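Local atomic coordinates of hydroxylase (Rhodococcus sp., PDB entry 2OR0), a protein that probably acts as a flavin-dependent hydroxylase related to the acyl-CoA dehydrogenases, using reduced flavin and molecular oxygen to put one oxygen atom into its substrate. Residues Thr99-Val104 against Phe154-Asp159; Gly103-Glu108 against Ser131-Met136; Gln162-Gly167 against Thr190-Val195; Glu196-Val201 against Ser209-Val214. All coordinates share one frame; numbering follows the deposited sequence. Where two conformers were deposited one is given.

Contact 1. Residues Thr99-Val104 against Phe154-Asp159; sequences TGIVGV and FSSGTD
Ser156 OG is a buried hydroxyl gripped by two groups, Ser209 OG and the indole nitrogen of Trp97, and the carbon that carries it is the part of this residue that meets Ile101. Ser156 CB lies 4.3 Å from Ile101 CG2, an ordinary van der Waals approach, while the hydroxyl sits in the plane of the Phe154 ring at its edge, 3.5 Å from CD2. One of the two bonds, to Trp97, reaches back to helix 93-102 itself, so Ser156 meets that helix with its hydroxyl as well as with CB. Val102 makes the second touch. With CG1 anti to the backbone N (chi1 179°), its other methyl, CG2, is the one that reaches Ser156 O, at 3.8 Å. No hydrogen bond crosses between the segments.

What shapes the partner is a type II beta turn from Ser155 to Thr158, closed by a weak bond of 3.3 Å from Thr158 N to Ser155 O. Gly157 occupies its third position with a positive phi of 69°, and a beta carbon there would stand only about 3.5 Å from Val102 CG2, so conformation and close packing both favour glycine. In the fold, the last turn of helix 93-102 rests against the chain just where it leaves strand 145-155, with Thr99 facing helix 78-91 behind it and Ser155 and Thr158 leaning on Leu212 of strand 210-214.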
loop_
_atom_site.group_PDB
_atom_site.type_symbol
_atom_site.label_atom_id
_atom_site.label_comp_id
_atom_site.label_asym_id
_atom_site.label_seq_id
_atom_site.Cartn_x
_atom_site.Cartn_y
_atom_site.Cartn_z
ATOM N N THR A 99 2.645 1.719 -6.225
ATOM C CA THR A 99 2.168 3.108 -5.998
ATOM C C THR A 99 1.618 3.321 -4.601
ATOM O O THR A 99 1.957 4.306 -3.943
ATOM C CB THR A 99 1.113 3.514 -7.023
ATOM O OG1 THR A 99 1.627 3.298 -8.335
ATOM C CG2 THR A 99 0.763 4.984 -6.870
ATOM N N GLY A 100 0.782 2.395 -4.140
ATOM C CA GLY A 100 0.266 2.438 -2.785
ATOM C C GLY A 100 1.227 2.214 -1.631
ATOM O O GLY A 100 0.910 2.587 -0.508
ATOM N N ILE A 101 2.380 1.586 -1.890
ATOM C CA ILE A 101 3.393 1.303 -0.859
ATOM C C ILE A 101 4.511 2.342 -0.923
ATOM O O ILE A 101 4.781 3.025 0.050
ATOM C CB ILE A 101 4.052 -0.127 -1.055
ATOM C CG1 ILE A 101 3.021 -1.242 -0.936
ATOM C CG2 ILE A 101 5.200 -0.360 -0.060
ATOM C CD1 ILE A 101 3.001 -1.965 0.424
ATOM N N VAL A 102 5.181 2.411 -2.064
ATOM C CA VAL A 102 6.271 3.349 -2.281
ATOM C C VAL A 102 5.707 4.786 -2.148
ATOM O O VAL A 102 6.365 5.654 -1.575
ATOM C CB VAL A 102 6.964 3.111 -3.641
ATOM C CG1 VAL A 102 8.090 4.105 -3.887
ATOM C CG2 VAL A 102 7.547 1.692 -3.716
ATOM N N GLY A 103 4.455 4.983 -2.602
ATOM C CA GLY A 103 3.744 6.254 -2.478
ATOM C C GLY A 103 3.430 6.769 -1.090
ATOM O O GLY A 103 3.165 7.962 -0.919
ATOM N N VAL A 104 3.436 5.893 -0.093
ATOM C CA VAL A 104 3.197 6.311 1.271
ATOM C C VAL A 104 4.473 6.798 1.995
ATOM O O VAL A 104 4.405 7.548 2.991
ATOM C CB VAL A 104 2.485 5.174 2.058
ATOM C CG1 VAL A 104 2.647 5.337 3.554
ATOM C CG2 VAL A 104 0.999 5.186 1.709
ATOM N N PHE A 154 9.404 -8.869 1.594
ATOM C CA PHE A 154 8.299 -8.090 1.019
ATOM C C PHE A 154 8.698 -6.620 0.784
ATOM O O PHE A 154 7.907 -5.717 1.059
ATOM C CB PHE A 154 7.035 -8.173 1.907
ATOM C CG PHE A 154 5.701 -8.266 1.144
ATOM C CD1 PHE A 154 4.715 -9.190 1.553
ATOM C CD2 PHE A 154 5.391 -7.402 0.072
ATOM C CE1 PHE A 154 3.450 -9.261 0.887
ATOM C CE2 PHE A 154 4.151 -7.483 -0.603
ATOM C CZ PHE A 154 3.183 -8.406 -0.198
ATOM N N SER A 155 9.906 -6.390 0.259
ATOM C CA SER A 155 10.333 -5.026 -0.079
ATOM C C SER A 155 9.833 -4.630 -1.473
ATOM O O SER A 155 10.556 -4.755 -2.455
ATOM C CB SER A 155 11.861 -4.898 0.020
ATOM O OG SER A 155 12.290 -3.561 -0.224
ATOM N N SER A 156 8.586 -4.151 -1.560
ATOM C CA SER A 156 7.929 -3.938 -2.859
ATOM C C SER A 156 8.628 -2.877 -3.694
ATOM O O SER A 156 8.967 -1.823 -3.169
ATOM C CB SER A 156 6.454 -3.529 -2.656
ATOM O OG SER A 156 5.768 -4.509 -1.913
ATOM N N GLY A 157 8.816 -3.143 -4.992
ATOM C CA GLY A 157 9.406 -2.163 -5.915
ATOM C C GLY A 157 10.888 -1.874 -5.670
ATOM O O GLY A 157 11.435 -0.924 -6.219
ATOM N N THR A 158 11.541 -2.712 -4.862
ATOM C CA THR A 158 12.867 -2.414 -4.303
ATOM C C THR A 158 13.985 -2.163 -5.331
ATOM O O THR A 158 14.856 -1.317 -5.089
ATOM C CB THR A 158 13.282 -3.464 -3.226
ATOM O OG1 THR A 158 14.235 -2.886 -2.336
ATOM C CG2 THR A 158 13.839 -4.757 -3.832
ATOM N N ASP A 159 13.941 -2.867 -6.468
ATOM C CA ASP A 159 14.908 -2.654 -7.550
ATOM C C ASP A 159 14.892 -1.226 -8.089
ATOM O O ASP A 159 15.845 -0.796 -8.752
ATOM C CB ASP A 159 14.647 -3.617 -8.718
ATOM C CG ASP A 159 14.900 -5.074 -8.344
ATOM O OD1 ASP A 159 16.038 -5.388 -7.946
ATOM O OD2 ASP A 159 13.960 -5.901 -8.440
#

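Contact 2. Residues Gly103-Glu108 against Ser131-Met136; sequences GVHPWE and SPYAPM
The rings of His105 and Tyr133 meet obliquely, their planes 71° apart and their centroids separated by 5.6 Å. Tyr133 OH lies near the imidazole plane, at the CD2 edge, with Tyr133 CE2 also in that plane. On the tyrosine side Phe254 adds an edge-to-face partner, and the rings of His184 and Phe165 meet it at intermediate angles. The contact joins the short helix 105-109 to the loop between strands 129-130 and 137-142, consistent with the seam of helical and beta parts in an acyl-CoA dehydrogenase-type fold.

His105 slides past Tyr133 in the opposite sense and reaches Ser131, where its CE1 comes 3.5 Å from the backbone N. Its ND1 is held by Met129 O, which fixes the turn of the ring. Glu108 puts CG anti to its backbone N (chi1 -177°) and runs out extended, so that its carboxylate arrives at the phenol only 22° from coplanar with the ring. A phenylalanine in place of Tyr133 would probably keep much of the ring packing but leave Glu108 OE1 without its hydroxyl donor in a buried setting. The other carboxylate oxygen, OE2, is bonded to His184 ND1. The loop turns here through a cis peptide between Ser131 and Pro132. The bond itself, from Tyr133 OH to Glu108 OE1, is weak although only 2.8 Å long.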
loop_
_atom_site.group_PDB
_atom_site.type_symbol
_atom_site.label_atom_id
_atom_site.label_comp_id
_atom_site.label_asym_id
_atom_site.label_seq_id
_atom_site.Cartn_x
_atom_site.Cartn_y
_atom_site.Cartn_z
ATOM N N GLY A 103 4.455 4.983 -2.602
ATOM C CA GLY A 103 3.744 6.254 -2.478
ATOM C C GLY A 103 3.430 6.769 -1.090
ATOM O O GLY A 103 3.165 7.962 -0.919
ATOM N N VAL A 104 3.436 5.893 -0.093
ATOM C CA VAL A 104 3.197 6.311 1.271
ATOM C C VAL A 104 4.473 6.798 1.995
ATOM O O VAL A 104 4.405 7.548 2.991
ATOM C CB VAL A 104 2.485 5.174 2.058
ATOM C CG1 VAL A 104 2.647 5.337 3.554
ATOM C CG2 VAL A 104 0.999 5.186 1.709
ATOM N N HIS A 105 5.632 6.353 1.513
ATOM C CA HIS A 105 6.900 6.685 2.171
ATOM C C HIS A 105 7.189 8.209 2.236
ATOM O O HIS A 105 7.656 8.671 3.283
ATOM C CB HIS A 105 8.063 5.881 1.578
ATOM C CG HIS A 105 7.875 4.393 1.684
ATOM N ND1 HIS A 105 8.201 3.527 0.666
ATOM C CD2 HIS A 105 7.351 3.626 2.669
ATOM C CE1 HIS A 105 7.908 2.289 1.025
ATOM N NE2 HIS A 105 7.386 2.323 2.236
ATOM N N PRO A 106 6.889 8.976 1.148
ATOM C CA PRO A 106 7.041 10.434 1.187
ATOM C C PRO A 106 6.159 11.073 2.243
ATOM O O PRO A 106 6.510 12.118 2.791
ATOM C CB PRO A 106 6.571 10.876 -0.199
ATOM C CG PRO A 106 6.833 9.701 -1.072
ATOM C CD PRO A 106 6.433 8.547 -0.192
ATOM N N TRP A 107 5.022 10.449 2.540
ATOM C CA TRP A 107 4.135 10.981 3.550
ATOM C C TRP A 107 4.812 10.953 4.931
ATOM O O TRP A 107 4.792 11.950 5.669
ATOM C CB TRP A 107 2.777 10.253 3.533
ATOM C CG TRP A 107 1.845 10.785 4.558
ATOM C CD1 TRP A 107 0.988 11.860 4.430
ATOM C CD2 TRP A 107 1.659 10.275 5.882
ATOM N NE1 TRP A 107 0.305 12.042 5.608
ATOM C CE2 TRP A 107 0.702 11.095 6.515
ATOM C CE3 TRP A 107 2.222 9.201 6.603
ATOM C CZ2 TRP A 107 0.286 10.878 7.834
ATOM C CZ3 TRP A 107 1.810 8.987 7.901
ATOM C CH2 TRP A 107 0.846 9.811 8.507
ATOM N N GLU A 108 5.412 9.816 5.288
ATOM C CA GLU A 108 6.075 9.713 6.580
ATOM C C GLU A 108 7.377 10.555 6.617
ATOM O O GLU A 108 7.657 11.200 7.610
ATOM C CB GLU A 108 6.374 8.267 6.971
ATOM C CG GLU A 108 7.002 8.173 8.367
ATOM C CD GLU A 108 7.182 6.754 8.864
ATOM O OE1 GLU A 108 6.672 5.815 8.217
ATOM O OE2 GLU A 108 7.831 6.569 9.908
ATOM N N SER A 131 10.235 -0.282 1.294
ATOM C CA SER A 131 9.828 -0.782 2.597
ATOM C C SER A 131 10.574 -2.104 2.871
ATOM O O SER A 131 11.480 -2.492 2.125
ATOM C CB SER A 131 8.298 -1.033 2.564
ATOM O OG SER A 131 7.951 -2.037 1.587
ATOM N N PRO A 132 10.113 -2.884 3.869
ATOM C CA PRO A 132 8.994 -2.846 4.829
ATOM C C PRO A 132 9.235 -2.217 6.190
ATOM O O PRO A 132 10.355 -2.217 6.710
ATOM C CB PRO A 132 8.699 -4.324 5.037
ATOM C CG PRO A 132 10.091 -4.932 5.044
ATOM C CD PRO A 132 10.882 -4.146 4.001
ATOM N N TYR A 133 8.143 -1.747 6.786
ATOM C CA TYR A 133 8.139 -1.294 8.171
ATOM C C TYR A 133 8.209 -2.412 9.203
ATOM O O TYR A 133 8.442 -2.120 10.369
ATOM C CB TYR A 133 6.878 -0.486 8.451
ATOM C CG TYR A 133 6.841 0.835 7.729
ATOM C CD1 TYR A 133 7.746 1.838 8.037
ATOM C CD2 TYR A 133 5.884 1.081 6.737
ATOM C CE1 TYR A 133 7.703 3.065 7.380
ATOM C CE2 TYR A 133 5.823 2.323 6.079
ATOM C CZ TYR A 133 6.742 3.313 6.414
ATOM O OH TYR A 133 6.711 4.545 5.761
ATOM N N ALA A 134 7.971 -3.666 8.803
ATOM C CA ALA A 134 8.057 -4.788 9.754
ATOM C C ALA A 134 9.387 -4.709 10.504
ATOM O O ALA A 134 10.428 -4.518 9.888
ATOM C CB ALA A 134 7.916 -6.145 9.048
ATOM N N PRO A 135 9.344 -4.811 11.840
ATOM C CA PRO A 135 10.536 -4.600 12.664
ATOM C C PRO A 135 11.453 -5.839 12.688
ATOM O O PRO A 135 11.728 -6.395 13.769
ATOM C CB PRO A 135 9.943 -4.331 14.040
ATOM C CG PRO A 135 8.708 -5.143 14.062
ATOM C CD PRO A 135 8.154 -5.097 12.659
HETATM N N MSE A 136 11.935 -6.206 11.499
HETATM C CA MSE A 136 12.693 -7.438 11.290
HETATM C C MSE A 136 14.177 -7.306 11.610
HETATM O O MSE A 136 14.933 -8.270 11.540
HETATM C CB MSE A 136 12.504 -7.942 9.849
HETATM C CG MSE A 136 11.188 -8.683 9.610
HETATM SE SE MSE A 136 10.759 -9.837 11.121
HETATM C CE MSE A 136 9.286 -8.788 11.893
#

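Contact 3. Residues Gln162-Gly167 against Thr190-Val195; sequences QWAFLG and TDYQIV
Tyr192 carries its ring to Ala164 through an uncommon first torsion for an aromatic residue: at chi1 57° CG lies between the backbone N and the carbonyl carbon, and chi2 of 84° turns the ring roughly perpendicular to the plane of its stem. The ring thereby projects from the loop just before strand 193-195 across to strand 163-170 and meets it with its far end. Ala164, whose beta carbon points toward the tyrosine, sets its methyl 3.6 Å from Tyr192 CE2 and 3.8 Å from Tyr192 CZ, an oblique approach that is neither squarely over the face nor at the rim. At the phenol end the partner is backbone. Trp163 C lies near the ring plane, 3.4 Å from Tyr192 OH, whereas the Trp163 side chain, whose CB points away from the tyrosine, packs on Ile186 and Pro188 of strand 182-188.

Strand 163-170 pairs with strand 182-188, and strand 193-195 with strand 210-214, so this ring links neighbouring parts of one mixed sheet by side-chain packing and not by direct strand pairing. Leu212 and Val214 of strand 210-214 touch the same tyrosine, extending the apolar patch. An alanine at Tyr192 would strip away the ring and is likely to open a gap beside the Ala164 methyl, leaving that side of the strand less well covered. Although Tyr192 OH comes within 3.5 Å of Trp163 O, the angle is too poor for a hydrogen bond. The contact is therefore one of shape and carbon surface, with no directional bond between the two segments.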
loop_
_atom_site.group_PDB
_atom_site.type_symbol
_atom_site.label_atom_id
_atom_site.label_comp_id
_atom_site.label_asym_id
_atom_site.label_seq_id
_atom_site.Cartn_x
_atom_site.Cartn_y
_atom_site.Cartn_z
ATOM N N GLN A 162 16.178 3.784 -4.180
ATOM C CA GLN A 162 17.562 4.127 -3.845
ATOM C C GLN A 162 17.773 4.293 -2.345
ATOM O O GLN A 162 18.893 4.509 -1.893
ATOM C CB GLN A 162 18.022 5.363 -4.639
ATOM C CG GLN A 162 18.354 5.050 -6.127
ATOM C CD GLN A 162 19.403 3.923 -6.290
ATOM O OE1 GLN A 162 20.502 3.970 -5.700
ATOM N NE2 GLN A 162 19.067 2.911 -7.101
ATOM N N TRP A 163 16.692 4.185 -1.583
ATOM C CA TRP A 163 16.727 4.224 -0.128
ATOM C C TRP A 163 15.693 3.210 0.391
ATOM O O TRP A 163 14.777 2.829 -0.342
ATOM C CB TRP A 163 16.369 5.619 0.402
ATOM C CG TRP A 163 17.372 6.713 0.056
ATOM C CD1 TRP A 163 17.526 7.335 -1.151
ATOM C CD2 TRP A 163 18.350 7.288 0.929
ATOM N NE1 TRP A 163 18.537 8.267 -1.085
ATOM C CE2 TRP A 163 19.065 8.255 0.177
ATOM C CE3 TRP A 163 18.698 7.081 2.273
ATOM C CZ2 TRP A 163 20.108 9.016 0.729
ATOM C CZ3 TRP A 163 19.716 7.850 2.828
ATOM C CH2 TRP A 163 20.409 8.804 2.052
ATOM N N ALA A 164 15.825 2.808 1.650
ATOM C CA ALA A 164 14.827 1.946 2.277
ATOM C C ALA A 164 14.432 2.528 3.596
ATOM O O ALA A 164 15.271 3.086 4.295
ATOM C CB ALA A 164 15.371 0.549 2.485
ATOM N N PHE A 165 13.151 2.376 3.915
ATOM C CA PHE A 165 12.561 2.755 5.177
ATOM C C PHE A 165 12.246 1.451 5.909
ATOM O O PHE A 165 11.346 0.732 5.492
ATOM C CB PHE A 165 11.244 3.463 4.868
ATOM C CG PHE A 165 10.968 4.672 5.714
ATOM C CD1 PHE A 165 10.243 5.757 5.178
ATOM C CD2 PHE A 165 11.410 4.754 7.029
ATOM C CE1 PHE A 165 9.981 6.898 5.946
ATOM C CE2 PHE A 165 11.142 5.913 7.800
ATOM C CZ PHE A 165 10.436 6.969 7.246
ATOM N N LEU A 166 12.951 1.117 6.984
ATOM C CA LEU A 166 12.792 -0.219 7.576
ATOM C C LEU A 166 12.453 -0.155 9.038
ATOM O O LEU A 166 12.854 0.790 9.714
ATOM C CB LEU A 166 14.083 -1.034 7.410
ATOM C CG LEU A 166 14.652 -1.149 5.999
ATOM C CD1 LEU A 166 16.138 -1.624 6.037
ATOM C CD2 LEU A 166 13.744 -2.074 5.127
ATOM N N GLY A 167 11.747 -1.166 9.543
ATOM C CA GLY A 167 11.501 -1.260 10.984
ATOM C C GLY A 167 12.627 -2.009 11.682
ATOM O O GLY A 167 13.252 -2.899 11.103
ATOM N N THR A 190 23.278 1.693 -1.036
ATOM C CA THR A 190 24.667 1.354 -0.804
ATOM C C THR A 190 24.896 0.577 0.512
ATOM O O THR A 190 25.873 -0.191 0.638
ATOM C CB THR A 190 25.518 2.653 -0.859
ATOM O OG1 THR A 190 26.830 2.311 -1.308
ATOM C CG2 THR A 190 25.572 3.345 0.487
ATOM N N ASP A 191 23.992 0.757 1.477
ATOM C CA ASP A 191 24.139 0.131 2.780
ATOM C C ASP A 191 23.326 -1.152 2.992
ATOM O O ASP A 191 23.257 -1.651 4.104
ATOM C CB ASP A 191 23.832 1.136 3.881
ATOM C CG ASP A 191 24.969 2.165 4.084
ATOM O OD1 ASP A 191 26.064 1.997 3.490
ATOM O OD2 ASP A 191 24.757 3.138 4.853
ATOM N N TYR A 192 22.724 -1.691 1.936
ATOM C CA TYR A 192 22.036 -2.998 2.062
ATOM C C TYR A 192 22.120 -3.821 0.797
ATOM O O TYR A 192 22.606 -3.363 -0.236
ATOM C CB TYR A 192 20.573 -2.851 2.537
ATOM C CG TYR A 192 19.699 -1.956 1.653
ATOM C CD1 TYR A 192 19.080 -2.457 0.506
ATOM C CD2 TYR A 192 19.493 -0.619 1.978
ATOM C CE1 TYR A 192 18.283 -1.647 -0.300
ATOM C CE2 TYR A 192 18.708 0.203 1.185
ATOM C CZ TYR A 192 18.101 -0.313 0.044
ATOM O OH TYR A 192 17.313 0.506 -0.747
ATOM N N GLN A 193 21.634 -5.048 0.903
ATOM C CA GLN A 193 21.707 -6.012 -0.173
ATOM C C GLN A 193 20.287 -6.492 -0.487
ATOM O O GLN A 193 19.538 -6.855 0.410
ATOM C CB GLN A 193 22.606 -7.209 0.247
ATOM C CG GLN A 193 22.652 -8.368 -0.769
ATOM C CD GLN A 193 22.924 -9.781 -0.162
ATOM O OE1 GLN A 193 23.002 -10.791 -0.906
ATOM N NE2 GLN A 193 23.065 -9.856 1.166
ATOM N N ILE A 194 19.963 -6.488 -1.770
ATOM C CA ILE A 194 18.711 -7.028 -2.304
ATOM C C ILE A 194 18.986 -8.507 -2.601
ATOM O O ILE A 194 19.884 -8.822 -3.386
ATOM C CB ILE A 194 18.281 -6.282 -3.608
ATOM C CG1 ILE A 194 17.937 -4.804 -3.321
ATOM C CG2 ILE A 194 17.080 -6.965 -4.274
ATOM C CD1 ILE A 194 17.738 -3.920 -4.590
ATOM N N VAL A 195 18.250 -9.407 -1.961
ATOM C CA VAL A 195 18.464 -10.848 -2.179
ATOM C C VAL A 195 17.667 -11.344 -3.392
ATOM O O VAL A 195 16.434 -11.297 -3.391
ATOM C CB VAL A 195 18.165 -11.657 -0.908
ATOM C CG1 VAL A 195 18.636 -13.121 -1.040
ATOM C CG2 VAL A 195 18.833 -11.019 0.279
#

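Contact 4. Residues Glu196-Val201 against Ser209-Val214; sequences EDTWDV and SKDLIV
Trp199 and Lys210 bring the two backbones together, their CA atoms 5.2 Å apart, where the chain after strand 193-195 loops round to enter the antiparallel strand 210-214. This is a beta hairpin with a long, irregular connection, and the contact fastens that connection to the start of strand 210-214. Thr198 continues the strand pairing with its side chain: OG1 accepts from Asp211 N at 3.0 Å in a nearly straight bond of 168°, and gives its own proton to Val195 O. OG1 lies between the backbone N and the carbonyl carbon (chi1 54°), which aims the hydroxyl at the strand.

Beyond it the indole of Trp199 is sandwiched. Ser209 CB stands 3.5 Å above the centre of the six-membered ring, almost on its normal, in a CH-pi contact, while Val201 CG2 covers the opposite face. The bond from Trp199 NE1 to Leu204 O stops the indole from turning. Lys210 runs out fully extended to the carboxylate of Glu196, which folds back at chi2 to receive it. NZ takes the syn lone pair of Glu196 OE1 at 3.0 Å and makes a weaker bond to OE2, with Asp159 as a second acidic partner, so its charge is probably well balanced. Asp211 OD2 pairs with Arg151. Its other oxygen, OD1, accepts at 2.9 Å from a water that also donates to Thr198 O, 2.6 Å away.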
loop_
_atom_site.group_PDB
_atom_site.type_symbol
_atom_site.label_atom_id
_atom_site.label_comp_id
_atom_site.label_asym_id
_atom_site.label_seq_id
_atom_site.Cartn_x
_atom_site.Cartn_y
_atom_site.Cartn_z
ATOM N N GLU A 196 18.374 -11.811 -4.428
ATOM C CA GLU A 196 17.725 -12.345 -5.637
ATOM C C GLU A 196 16.996 -13.665 -5.368
ATOM O O GLU A 196 17.318 -14.379 -4.417
ATOM C CB GLU A 196 18.745 -12.533 -6.790
ATOM C CG GLU A 196 19.226 -11.236 -7.468
ATOM C CD GLU A 196 18.070 -10.284 -7.880
ATOM O OE1 GLU A 196 17.115 -10.732 -8.575
ATOM O OE2 GLU A 196 18.123 -9.090 -7.505
ATOM N N ASP A 197 16.008 -13.969 -6.207
ATOM C CA ASP A 197 15.229 -15.226 -6.116
ATOM C C ASP A 197 14.468 -15.429 -4.799
ATOM O O ASP A 197 14.267 -16.549 -4.337
ATOM C CB ASP A 197 16.118 -16.438 -6.472
ATOM C CG ASP A 197 16.848 -16.239 -7.787
ATOM O OD1 ASP A 197 16.166 -16.017 -8.814
ATOM O OD2 ASP A 197 18.106 -16.262 -7.809
ATOM N N THR A 198 14.031 -14.335 -4.200
ATOM C CA THR A 198 13.297 -14.404 -2.948
ATOM C C THR A 198 11.826 -13.939 -3.155
ATOM O O THR A 198 11.078 -13.749 -2.209
ATOM C CB THR A 198 13.974 -13.537 -1.887
ATOM O OG1 THR A 198 14.139 -12.200 -2.403
ATOM C CG2 THR A 198 15.354 -14.150 -1.478
ATOM N N TRP A 199 11.428 -13.761 -4.404
ATOM C CA TRP A 199 10.041 -13.370 -4.691
ATOM C C TRP A 199 9.437 -14.294 -5.763
ATOM O O TRP A 199 9.049 -13.847 -6.838
ATOM C CB TRP A 199 10.002 -11.876 -5.089
ATOM C CG TRP A 199 8.591 -11.276 -5.167
ATOM C CD1 TRP A 199 7.992 -10.760 -6.285
ATOM C CD2 TRP A 199 7.626 -11.185 -4.111
ATOM N NE1 TRP A 199 6.720 -10.313 -5.983
ATOM C CE2 TRP A 199 6.463 -10.570 -4.660
ATOM C CE3 TRP A 199 7.620 -11.570 -2.756
ATOM C CZ2 TRP A 199 5.313 -10.325 -3.900
ATOM C CZ3 TRP A 199 6.486 -11.320 -1.998
ATOM C CH2 TRP A 199 5.338 -10.699 -2.572
ATOM N N ASP A 200 9.400 -15.594 -5.490
ATOM C CA ASP A 200 8.754 -16.530 -6.404
ATOM C C ASP A 200 7.405 -16.950 -5.787
ATOM O O ASP A 200 7.298 -17.967 -5.090
ATOM C CB ASP A 200 9.683 -17.726 -6.669
ATOM C CG ASP A 200 9.189 -18.624 -7.794
ATOM O OD1 ASP A 200 8.192 -18.282 -8.463
ATOM O OD2 ASP A 200 9.813 -19.695 -7.994
ATOM N N VAL A 201 6.383 -16.128 -6.047
ATOM C CA VAL A 201 5.096 -16.149 -5.326
ATOM C C VAL A 201 3.891 -16.287 -6.269
ATOM O O VAL A 201 4.006 -16.107 -7.478
ATOM C CB VAL A 201 4.922 -14.849 -4.466
ATOM C CG1 VAL A 201 5.964 -14.800 -3.347
ATOM C CG2 VAL A 201 4.987 -13.570 -5.377
ATOM N N SER A 209 8.937 -7.896 -4.813
ATOM C CA SER A 209 9.038 -7.626 -3.393
ATOM C C SER A 209 10.062 -8.541 -2.693
ATOM O O SER A 209 9.731 -9.318 -1.790
ATOM C CB SER A 209 7.663 -7.704 -2.734
ATOM O OG SER A 209 6.737 -6.834 -3.374
ATOM N N LYS A 210 11.312 -8.385 -3.100
ATOM C CA LYS A 210 12.446 -9.208 -2.640
ATOM C C LYS A 210 12.841 -8.950 -1.185
ATOM O O LYS A 210 12.415 -7.951 -0.589
ATOM C CB LYS A 210 13.643 -8.989 -3.580
ATOM C CG LYS A 210 13.435 -9.581 -4.983
ATOM C CD LYS A 210 14.433 -8.977 -5.966
ATOM C CE LYS A 210 14.099 -9.286 -7.405
ATOM N NZ LYS A 210 15.052 -8.542 -8.285
ATOM N N ASP A 211 13.597 -9.893 -0.611
ATOM C CA ASP A 211 14.218 -9.730 0.693
ATOM C C ASP A 211 15.370 -8.725 0.617
ATOM O O ASP A 211 16.049 -8.612 -0.413
ATOM C CB ASP A 211 14.795 -11.069 1.192
ATOM C CG ASP A 211 13.711 -12.071 1.637
ATOM O OD1 ASP A 211 12.486 -11.892 1.342
ATOM O OD2 ASP A 211 14.100 -13.066 2.284
ATOM N N LEU A 212 15.598 -8.028 1.722
ATOM C CA LEU A 212 16.772 -7.179 1.906
ATOM C C LEU A 212 17.556 -7.676 3.118
ATOM O O LEU A 212 16.962 -8.041 4.127
ATOM C CB LEU A 212 16.354 -5.722 2.190
ATOM C CG LEU A 212 15.479 -4.875 1.250
ATOM C CD1 LEU A 212 15.479 -3.417 1.701
ATOM C CD2 LEU A 212 15.888 -4.970 -0.216
ATOM N N ILE A 213 18.886 -7.640 3.021
ATOM C CA ILE A 213 19.778 -7.994 4.137
ATOM C C ILE A 213 20.703 -6.826 4.497
ATOM O O ILE A 213 21.271 -6.183 3.612
ATOM C CB ILE A 213 20.657 -9.238 3.816
ATOM C CG1 ILE A 213 19.821 -10.513 3.930
ATOM C CG2 ILE A 213 21.813 -9.384 4.847
ATOM C CD1 ILE A 213 20.597 -11.787 3.541
ATOM N N VAL A 214 20.852 -6.582 5.793
ATOM C CA VAL A 214 21.850 -5.644 6.316
ATOM C C VAL A 214 22.773 -6.403 7.288
ATOM O O VAL A 214 22.288 -7.054 8.226
ATOM C CB VAL A 214 21.163 -4.406 7.000
ATOM C CG1 VAL A 214 22.205 -3.406 7.516
ATOM C CG2 VAL A 214 20.227 -3.682 6.015
HETATM O O HOH W 1 11.451 -14.380 0.267
#

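Contacts 1 and 2 start from the same piece of chain, with centres 8 Å apart, and their partner loops are tied by Ser155 OG to Ser131 O at 2.7 Å. Contact 1 is bound to contact 4 by a salt bridge of 2.9 Å between Asp159 OD2 and Lys210 NZ. Contacts 3 and 4 share a strand pair, with Gln193 O and Ile213 N 2.8 Å apart. Packing of Phe165 on Glu108, CZ to CD 3.6 Å, joins contact 3 to contact 2. The centres of contacts 1 and 2 lie 7 and 9 Å from the chain's centre, those of contacts 3 and 4 about 18 Å. The geometry alone ties none of the four to a flavin or substrate site.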